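Local coordinates for protein methyltransferase WBDD (Escherichia coli, PDB 4AZS) that probably phosphorylates and methylates the growing O9a O antigen, combining kinase and methyltransferase domains to regulate its chain length, at residues Asn290-Leu295 with His310-Gln315; Thr54-Asn59 with Arg202-Phe207. All coordinates share one frame; numbering follows the deposited sequence. Where two conformers were deposited one is given.

Contact 1 (Asn290-Leu295 with His310-Gln315). With SO4 (sulfate ion), chain N.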
loop_
_atom_site.group_PDB
_atom_site.type_symbol
_atom_site.label_atom_id
_atom_site.label_comp_id
_atom_site.label_asym_id
_atom_site.label_seq_id
_atom_site.Cartn_x
_atom_site.Cartn_y
_atom_site.Cartn_z
ATOM N N ASN A 290 -31.133 -17.083 51.429
ATOM C CA ASN A 290 -32.436 -16.976 52.080
ATOM C C ASN A 290 -33.386 -18.142 51.648
ATOM O O ASN A 290 -34.129 -18.710 52.444
ATOM C CB ASN A 290 -33.014 -15.615 51.733
ATOM C CG ASN A 290 -33.949 -15.104 52.781
ATOM O OD1 ASN A 290 -33.695 -15.231 53.968
ATOM N ND2 ASN A 290 -35.044 -14.531 52.346
ATOM N N GLU A 291 -33.287 -18.571 50.392
ATOM C CA GLU A 291 -34.202 -19.580 49.883
ATOM C C GLU A 291 -33.885 -20.938 50.518
ATOM O O GLU A 291 -34.806 -21.680 50.951
ATOM C CB GLU A 291 -34.163 -19.625 48.353
ATOM C CG GLU A 291 -35.138 -20.627 47.752
ATOM C CD GLU A 291 -35.356 -20.434 46.255
ATOM O OE1 GLU A 291 -35.658 -19.293 45.830
ATOM O OE2 GLU A 291 -35.234 -21.444 45.517
ATOM N N ILE A 292 -32.593 -21.239 50.619
ATOM C CA ILE A 292 -32.110 -22.435 51.298
ATOM C C ILE A 292 -32.575 -22.451 52.742
ATOM O O ILE A 292 -33.058 -23.463 53.220
ATOM C CB ILE A 292 -30.574 -22.533 51.223
ATOM C CG1 ILE A 292 -30.139 -22.862 49.792
ATOM C CG2 ILE A 292 -30.034 -23.605 52.148
ATOM C CD1 ILE A 292 -28.640 -22.698 49.579
ATOM N N LYS A 293 -32.433 -21.347 53.448
ATOM C CA LYS A 293 -32.834 -21.305 54.860
ATOM C C LYS A 293 -34.326 -21.589 55.070
ATOM O O LYS A 293 -34.712 -22.371 55.928
ATOM C CB LYS A 293 -32.542 -19.926 55.409
ATOM C CG LYS A 293 -32.658 -19.808 56.915
ATOM C CD LYS A 293 -32.031 -18.506 57.411
ATOM C CE LYS A 293 -31.882 -18.510 58.937
ATOM N NZ LYS A 293 -32.535 -17.341 59.606
ATOM N N PHE A 294 -35.154 -20.933 54.260
ATOM C CA PHE A 294 -36.611 -21.106 54.290
ATOM C C PHE A 294 -37.018 -22.516 53.934
ATOM O O PHE A 294 -37.831 -23.122 54.658
ATOM C CB PHE A 294 -37.280 -20.127 53.334
ATOM C CG PHE A 294 -38.781 -20.237 53.282
ATOM C CD1 PHE A 294 -39.568 -19.618 54.234
ATOM C CD2 PHE A 294 -39.405 -20.942 52.264
ATOM C CE1 PHE A 294 -40.945 -19.716 54.176
ATOM C CE2 PHE A 294 -40.785 -21.041 52.213
ATOM C CZ PHE A 294 -41.547 -20.425 53.167
ATOM N N LEU A 295 -36.473 -23.053 52.853
ATOM C CA LEU A 295 -36.924 -24.353 52.382
ATOM C C LEU A 295 -36.415 -25.492 53.240
ATOM O O LEU A 295 -37.063 -26.521 53.337
ATOM C CB LEU A 295 -36.534 -24.616 50.933
ATOM C CG LEU A 295 -37.253 -23.778 49.874
ATOM C CD1 LEU A 295 -36.690 -24.126 48.509
ATOM C CD2 LEU A 295 -38.763 -23.971 49.913
ATOM N N HIS A 310 -27.974 -28.815 48.349
ATOM C CA HIS A 310 -27.687 -27.386 48.351
ATOM C C HIS A 310 -26.316 -27.170 48.840
ATOM O O HIS A 310 -25.764 -28.007 49.531
ATOM C CB HIS A 310 -28.632 -26.616 49.262
ATOM C CG HIS A 310 -28.495 -26.977 50.716
ATOM N ND1 HIS A 310 -27.628 -26.362 51.534
ATOM C CD2 HIS A 310 -29.150 -27.934 51.482
ATOM C CE1 HIS A 310 -27.716 -26.890 52.752
ATOM N NE2 HIS A 310 -28.658 -27.852 52.720
ATOM N N GLY A 311 -25.769 -26.023 48.484
ATOM C CA GLY A 311 -24.435 -25.633 48.908
ATOM C C GLY A 311 -24.098 -24.278 48.313
ATOM O O GLY A 311 -24.777 -23.788 47.416
ATOM N N GLU A 312 -23.062 -23.660 48.829
ATOM C CA GLU A 312 -22.646 -22.333 48.379
ATOM C C GLU A 312 -21.171 -22.294 48.547
ATOM O O GLU A 312 -20.622 -22.983 49.417
ATOM C CB GLU A 312 -23.240 -21.199 49.217
ATOM C CG GLU A 312 -24.767 -21.142 49.263
ATOM C CD GLU A 312 -25.279 -19.916 50.014
ATOM O OE1 GLU A 312 -25.189 -18.782 49.489
ATOM O OE2 GLU A 312 -25.759 -20.081 51.158
ATOM N N ASN A 313 -20.526 -21.492 47.708
ATOM C CA ASN A 313 -19.116 -21.177 47.861
ATOM C C ASN A 313 -18.846 -19.766 47.294
ATOM O O ASN A 313 -19.789 -19.024 47.052
ATOM C CB ASN A 313 -18.299 -22.271 47.202
ATOM C CG ASN A 313 -18.461 -22.287 45.710
ATOM O OD1 ASN A 313 -18.857 -21.308 45.102
ATOM N ND2 ASN A 313 -18.124 -23.403 45.102
ATOM N N ALA A 314 -17.592 -19.389 47.093
ATOM C CA ALA A 314 -17.280 -17.997 46.772
ATOM C C ALA A 314 -17.878 -17.583 45.430
ATOM O O ALA A 314 -18.316 -16.466 45.279
ATOM C CB ALA A 314 -15.777 -17.787 46.737
ATOM N N GLN A 315 -17.932 -18.508 44.501
ATOM C CA GLN A 315 -18.305 -18.228 43.100
ATOM C C GLN A 315 -19.780 -18.318 42.817
ATOM O O GLN A 315 -20.302 -17.613 41.960
ATOM C CB GLN A 315 -17.646 -19.234 42.156
ATOM C CG GLN A 315 -16.154 -19.041 42.069
ATOM C CD GLN A 315 -15.401 -19.626 43.270
ATOM O OE1 GLN A 315 -14.497 -18.998 43.806
ATOM N NE2 GLN A 315 -15.729 -20.848 43.642
HETATM S S SO4 N . -15.101 -20.786 49.597
HETATM O O1 SO4 N . -15.055 -19.323 49.897
HETATM O O2 SO4 N . -13.971 -21.425 50.326
HETATM O O3 SO4 N . -15.021 -21.112 48.155
HETATM O O4 SO4 N . -16.393 -21.294 50.111
#
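I292 meets H310 and E312 where the long helix of a protein-kinase N-lobe lies against the edge strand of its five-stranded antiparallel sheet. The helix, 278-296, corresponds to the kinase alphaC helix, and strand 307-312 pairs with 316-322. Van der Waals and CH-pi packing of I292 makes the contact, with no polar pair between the two segments, and I292 supplies the whole helix side of it with two separate branches. Its CG2 sits over one face of the H310 imidazole, 4.0 Å from the ring centroid and 23° off the normal, so this is a CH-pi contact. The methyl is displaced toward the rim, where I292 CG2 comes 3.7 Å from H310 ND1. H310 has CG between its backbone N and carbonyl carbon (chi1 64°), which sets the ring against I292. The other branch of I292 ends in CD1, 3.9 Å from H310 CB and 4.2 Å from E312 CG. The side chains of I292 and E312 run antiparallel past one another.

Beyond CG the E312 chain is extended, and its carboxylate has two partners, Y269 OH at OE1 and H289 ND1, one turn before I292, at OE2. The polar end is thus tied to the helix while the CH2 lies against I292. The inner side of the same helix carries E291, whose OE2 salt-bridges K265, the lysine-glutamate pair familiar from kinases.

Past the strand the chain turns. N313 OD1 accepts from Q315 N at 3.0 Å in an Asx turn, the donor standing 37° above the carbonyl plane. A sulfate, probably from the crystallisation liquor, is bound at the turn: A314 N donates to its O3 at 3.3 Å.

Contact 2 (Thr54-Asn59 with Arg202-Phe207). With SO4 (sulfate ion), chain I.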
loop_
_atom_site.group_PDB
_atom_site.type_symbol
_atom_site.label_atom_id
_atom_site.label_comp_id
_atom_site.label_asym_id
_atom_site.label_seq_id
_atom_site.Cartn_x
_atom_site.Cartn_y
_atom_site.Cartn_z
ATOM N N THR A 54 -8.590 -36.786 40.016
ATOM C CA THR A 54 -8.949 -38.111 40.519
ATOM C C THR A 54 -10.224 -38.083 41.375
ATOM O O THR A 54 -11.021 -39.012 41.333
ATOM C CB THR A 54 -7.809 -38.726 41.334
ATOM O OG1 THR A 54 -7.560 -37.916 42.463
ATOM C CG2 THR A 54 -6.528 -38.790 40.557
ATOM N N GLU A 55 -10.431 -37.018 42.144
ATOM C CA GLU A 55 -11.671 -36.844 42.909
ATOM C C GLU A 55 -12.882 -36.775 41.956
ATOM O O GLU A 55 -13.907 -37.418 42.162
ATOM C CB GLU A 55 -11.559 -35.588 43.780
ATOM C CG GLU A 55 -12.846 -34.834 44.094
ATOM C CD GLU A 55 -12.580 -33.541 44.888
ATOM O OE1 GLU A 55 -11.563 -33.466 45.630
ATOM O OE2 GLU A 55 -13.397 -32.600 44.776
ATOM N N GLN A 56 -12.757 -36.009 40.878
ATOM C CA GLN A 56 -13.837 -35.860 39.926
ATOM C C GLN A 56 -14.029 -37.148 39.124
ATOM O O GLN A 56 -15.160 -37.523 38.848
ATOM C CB GLN A 56 -13.555 -34.701 38.968
ATOM C CG GLN A 56 -13.648 -33.302 39.589
ATOM C CD GLN A 56 -14.984 -33.045 40.265
ATOM O OE1 GLN A 56 -16.039 -33.560 39.866
ATOM N NE2 GLN A 56 -14.929 -32.330 41.342
ATOM N N TYR A 57 -12.929 -37.801 38.730
ATOM C CA TYR A 57 -13.007 -39.139 38.141
ATOM C C TYR A 57 -13.857 -40.074 39.032
ATOM O O TYR A 57 -14.795 -40.688 38.551
ATOM C CB TYR A 57 -11.632 -39.741 37.900
ATOM C CG TYR A 57 -11.700 -41.142 37.310
ATOM C CD1 TYR A 57 -11.851 -42.272 38.132
ATOM C CD2 TYR A 57 -11.686 -41.328 35.942
ATOM C CE1 TYR A 57 -11.949 -43.553 37.583
ATOM C CE2 TYR A 57 -11.790 -42.575 35.395
ATOM C CZ TYR A 57 -11.920 -43.687 36.208
ATOM O OH TYR A 57 -12.023 -44.896 35.601
ATOM N N ASP A 58 -13.550 -40.144 40.324
ATOM C CA ASP A 58 -14.256 -41.055 41.246
ATOM C C ASP A 58 -15.726 -40.708 41.342
ATOM O O ASP A 58 -16.580 -41.599 41.288
ATOM C CB ASP A 58 -13.646 -41.001 42.658
ATOM C CG ASP A 58 -12.271 -41.600 42.725
ATOM O OD1 ASP A 58 -11.923 -42.378 41.839
ATOM O OD2 ASP A 58 -11.533 -41.308 43.687
ATOM N N ASN A 59 -16.045 -39.407 41.467
ATOM C CA ASN A 59 -17.436 -38.982 41.526
ATOM C C ASN A 59 -18.178 -39.464 40.307
ATOM O O ASN A 59 -19.288 -39.958 40.391
ATOM C CB ASN A 59 -17.563 -37.445 41.586
ATOM C CG ASN A 59 -17.091 -36.874 42.902
ATOM O OD1 ASN A 59 -16.937 -37.597 43.891
ATOM N ND2 ASN A 59 -16.872 -35.559 42.927
ATOM N N ARG A 202 -18.560 -24.956 36.571
ATOM C CA ARG A 202 -18.241 -24.624 37.973
ATOM C C ARG A 202 -16.727 -24.504 38.020
ATOM O O ARG A 202 -16.042 -25.450 37.603
ATOM C CB ARG A 202 -18.529 -25.877 38.868
ATOM C CG ARG A 202 -19.745 -25.981 39.745
ATOM C CD ARG A 202 -19.863 -27.394 40.360
ATOM N NE ARG A 202 -18.820 -27.576 41.308
ATOM C CZ ARG A 202 -18.298 -28.714 41.736
ATOM N NH1 ARG A 202 -18.671 -29.923 41.344
ATOM N NH2 ARG A 202 -17.346 -28.602 42.605
ATOM N N LEU A 203 -16.197 -23.478 38.673
ATOM C CA LEU A 203 -14.777 -23.438 39.048
ATOM C C LEU A 203 -14.447 -24.492 40.118
ATOM O O LEU A 203 -15.089 -24.519 41.135
ATOM C CB LEU A 203 -14.419 -22.052 39.572
ATOM C CG LEU A 203 -12.985 -21.787 39.976
ATOM C CD1 LEU A 203 -12.163 -21.725 38.722
ATOM C CD2 LEU A 203 -12.832 -20.472 40.777
ATOM N N ILE A 204 -13.489 -25.393 39.861
ATOM C CA ILE A 204 -13.137 -26.388 40.888
ATOM C C ILE A 204 -11.753 -26.183 41.508
ATOM O O ILE A 204 -11.462 -26.777 42.508
ATOM C CB ILE A 204 -13.302 -27.839 40.441
ATOM C CG1 ILE A 204 -12.514 -28.107 39.165
ATOM C CG2 ILE A 204 -14.767 -28.155 40.224
ATOM C CD1 ILE A 204 -12.376 -29.599 38.907
ATOM N N GLY A 205 -10.919 -25.331 40.944
ATOM C CA GLY A 205 -9.658 -24.998 41.583
ATOM C C GLY A 205 -8.855 -23.997 40.785
ATOM O O GLY A 205 -9.271 -23.549 39.711
ATOM N N GLU A 206 -7.708 -23.636 41.313
ATOM C CA GLU A 206 -6.801 -22.664 40.638
ATOM C C GLU A 206 -5.384 -23.148 40.902
ATOM O O GLU A 206 -5.088 -23.592 42.020
ATOM C CB GLU A 206 -7.014 -21.281 41.224
ATOM C CG GLU A 206 -7.307 -20.240 40.155
ATOM C CD GLU A 206 -8.503 -19.409 40.518
ATOM O OE1 GLU A 206 -8.846 -19.377 41.718
ATOM O OE2 GLU A 206 -9.083 -18.796 39.601
ATOM N N PHE A 207 -4.532 -23.123 39.887
ATOM C CA PHE A 207 -3.236 -23.770 39.995
ATOM C C PHE A 207 -2.113 -22.855 39.575
ATOM O O PHE A 207 -2.233 -22.096 38.609
ATOM C CB PHE A 207 -3.232 -25.072 39.194
ATOM C CG PHE A 207 -4.218 -26.056 39.726
ATOM C CD1 PHE A 207 -3.882 -26.853 40.813
ATOM C CD2 PHE A 207 -5.524 -26.076 39.262
ATOM C CE1 PHE A 207 -4.794 -27.716 41.370
ATOM C CE2 PHE A 207 -6.445 -26.953 39.804
ATOM C CZ PHE A 207 -6.088 -27.765 40.888
HETATM S S SO4 I . -17.413 -19.919 38.364
HETATM O O1 SO4 I . -18.447 -18.938 37.974
HETATM O O2 SO4 I . -16.367 -19.037 38.942
HETATM O O3 SO4 I . -16.912 -20.573 37.141
HETATM O O4 SO4 I . -18.032 -21.033 39.285
#
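Q56, I204 and R202 make up this thin contact, in which helix 47-64 faces the edge strand 200-207 of the mixed seven-stranded sheet, order 3-2-1-4-5-7-6, of a Rossmann-like class I methyltransferase domain. The backbones are well apart, 9.5 Å between Q56 CA and I204 CA, and side chains span the gap.

Q56, the buried member, has the largest share of the contact. Its CG stands anti to the carbonyl carbon, and a bend at chi2 (-55°) turns the amide aside, so the aliphatic CG is what meets the strand. I204 comes from the opposite direction and touches with its CD1, 4.0 Å from Q56 CG. That methyl gets there because I204 CG1 lies between the backbone N and the carbonyl carbon (chi1 55°). L52, one turn earlier on the helix, also packs on I204. The backbone here is irregular: I204 and G205 both face M218 on strand 216-222, a classic beta bulge.

R202 lies two residues before I204, its guanidinium near the end of Q56. Q56 NE2 approaches R202 NH1 obliquely at 4.4 Å, a neighbourly distance and not a bond. Each has its own polar partner instead: R202 NH1 donates to L227 O, and Q56 NE2 makes a weak hydrogen bond to N229 OD1. Within the strand, I204 CG2 covers one face of the guanidinium, 3.5 Å above the plane and shifted toward its rim, so I204 serves both neighbours, CD1 for the glutamine and CG2 for the arginine.

Between R202 and I204, L203 makes no contact with the helix segment, and its backbone is engaged by a sulfate, probably from the crystallisation liquor: L203 N donates to sulfate O4 at 3.1 Å, almost straight at 176°.

Contact 2 comes first along the chain and is complete before contact 1 begins, so the two are in series and lie in different domains. Contact 2 joins a helix to the edge strand of the methyltransferase sheet; contact 1 does the same in the kinase N-lobe, against the edge strand of a separate five-stranded sheet. Their centres are 21 Å apart, yet they touch: Q315 CD, just beyond the kinase strand, packs 3.7 Å from L203 CD2 on the methyltransferase strand. That places the edge-strand sides of both domains at their mutual boundary, consistent with one polypeptide holding its SAM and AMP sites in adjoining domains.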